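Local coordinates for protein exopolyphosphatase (Aquifex aeolicus, PDB 1T6C) that binds calcium and probably hydrolyses phosphoanhydride bonds, as an actin-like-fold member of the exopolyphosphatase/guanosine pentaphosphate phosphohydrolase family, at residues A126-A131 / K156-R161. Residues are numbered along the deposited sequence; the frame is centred on the assembly and turned at random. Where two conformers were deposited one is given.
Sequences AYLAVA and KGYKVR
Tyr127 reaches from the helix to the turn and gives its hydroxyl proton to the carbonyl of Gly157, with OH 2.9 Å from O. The C=O...OH angle is 141°, and the donor is tilted 33° from the carbonyl plane. CB points toward the turn, and CG, anti to the backbone N (chi1 -175°), carries on from it; tyrosine suits the place because its long flat ring packs among valines while its hydroxyl reaches the turn's carbonyl. The acceptor belongs to a type II' beta turn, Lys156 to Lys159, closed by backbone hydrogen bonds in both directions between its end residues; Gly157 fits its second position, where phi is positive. The turn links antiparallel strands 149-156 and 159-166 into a beta hairpin at the edge of the six-stranded sheet in one half of the actin-like fold, and helix 119-133 packs against that sheet, Tyr127 also touching Val142 and Val153.

Apolar contacts surround this bond. Val160, a beta-branched residue at home in a strand, lays CG2 over one face of the Tyr127 ring, 3.4 Å from CD1. Ala131 sets CB over the centre of the Tyr158 ring, 3.8 Å from the centroid, a CH-pi contact in which a small methyl meets a broad aromatic face. At that ring's edge Leu128 brings CD2 to 4.1 Å from Tyr158 CD2, leucine's branched end meeting both the ring and Leu310 of helix 300-313, which also touches Tyr158.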
# COMPACT_ATOMS: atom_id res chain seq x y z
N ALA A 126 -6.52 5.25 1.53
CA ALA A 126 -5.15 5.62 1.86
C ALA A 126 -5.06 7.11 2.05
O ALA A 126 -4.37 7.57 2.94
CB ALA A 126 -4.22 5.16 0.79
N TYR A 127 -5.77 7.85 1.22
CA TYR A 127 -5.82 9.30 1.35
C TYR A 127 -6.37 9.74 2.71
O TYR A 127 -5.81 10.67 3.34
CB TYR A 127 -6.65 9.89 0.21
CG TYR A 127 -6.66 11.39 0.23
CD1 TYR A 127 -7.55 12.08 1.04
CD2 TYR A 127 -5.80 12.10 -0.59
CE1 TYR A 127 -7.55 13.45 1.06
CE2 TYR A 127 -5.78 13.49 -0.57
CZ TYR A 127 -6.69 14.14 0.23
OH TYR A 127 -6.68 15.51 0.27
N LEU A 128 -7.43 9.11 3.19
CA LEU A 128 -7.94 9.38 4.54
C LEU A 128 -6.91 9.10 5.62
O LEU A 128 -6.81 9.81 6.58
CB LEU A 128 -9.19 8.55 4.85
CG LEU A 128 -10.43 8.88 4.03
CD1 LEU A 128 -11.59 7.98 4.47
CD2 LEU A 128 -10.82 10.32 4.20
N ALA A 129 -6.13 8.03 5.47
CA ALA A 129 -5.09 7.76 6.43
C ALA A 129 -4.08 8.88 6.55
O ALA A 129 -3.62 9.16 7.63
CB ALA A 129 -4.40 6.45 6.07
N VAL A 130 -3.75 9.48 5.41
CA VAL A 130 -2.77 10.54 5.32
C VAL A 130 -3.38 11.82 5.89
O VAL A 130 -2.72 12.58 6.60
CB VAL A 130 -2.33 10.73 3.87
CG1 VAL A 130 -1.55 11.99 3.71
CG2 VAL A 130 -1.50 9.55 3.43
N ALA A 131 -4.63 12.07 5.54
CA ALA A 131 -5.32 13.24 6.05
C ALA A 131 -5.31 13.28 7.56
O ALA A 131 -5.04 14.32 8.15
CB ALA A 131 -6.74 13.34 5.49
N LYS A 156 -7.83 18.03 -0.94
CA LYS A 156 -7.46 19.03 0.04
C LYS A 156 -8.12 18.68 1.37
O LYS A 156 -9.31 18.38 1.40
CB LYS A 156 -7.93 20.41 -0.40
CG LYS A 156 -7.68 21.50 0.64
CD LYS A 156 -7.31 22.81 -0.04
CE LYS A 156 -7.54 24.01 0.85
NZ LYS A 156 -6.24 24.60 1.25
N GLY A 157 -7.35 18.69 2.44
CA GLY A 157 -7.85 18.25 3.73
C GLY A 157 -8.37 16.82 3.58
O GLY A 157 -7.72 15.99 2.93
N TYR A 158 -9.55 16.54 4.10
CA TYR A 158 -10.10 15.18 4.05
C TYR A 158 -10.87 14.88 2.75
O TYR A 158 -11.38 13.75 2.56
CB TYR A 158 -11.00 14.96 5.24
CG TYR A 158 -10.31 14.59 6.52
CD1 TYR A 158 -9.69 15.53 7.30
CD2 TYR A 158 -10.25 13.27 6.94
CE1 TYR A 158 -9.09 15.20 8.48
CE2 TYR A 158 -9.64 12.94 8.11
CZ TYR A 158 -9.05 13.88 8.88
OH TYR A 158 -8.45 13.54 10.06
N LYS A 159 -10.96 15.87 1.85
CA LYS A 159 -11.77 15.76 0.66
C LYS A 159 -10.95 15.26 -0.51
O LYS A 159 -10.00 15.89 -0.90
CB LYS A 159 -12.37 17.13 0.27
CG LYS A 159 -13.27 17.04 -0.93
CD LYS A 159 -14.03 18.34 -1.21
CE LYS A 159 -13.41 19.12 -2.31
NZ LYS A 159 -14.00 20.51 -2.38
N VAL A 160 -11.33 14.12 -1.05
CA VAL A 160 -10.74 13.64 -2.29
C VAL A 160 -11.47 14.27 -3.47
O VAL A 160 -12.70 14.23 -3.54
CB VAL A 160 -10.84 12.12 -2.34
CG1 VAL A 160 -10.37 11.56 -3.69
CG2 VAL A 160 -10.03 11.50 -1.19
N ARG A 161 -10.70 14.84 -4.39
CA ARG A 161 -11.23 15.34 -5.67
C ARG A 161 -11.17 14.35 -6.79
O ARG A 161 -12.09 14.24 -7.60
CB ARG A 161 -10.45 16.55 -6.09
CG ARG A 161 -10.88 17.73 -5.32
CD ARG A 161 -11.08 19.00 -6.17
NE ARG A 161 -11.13 20.13 -5.25
CZ ARG A 161 -10.08 20.59 -4.62
NH1 ARG A 161 -8.89 20.02 -4.78
NH2 ARG A 161 -10.22 21.59 -3.79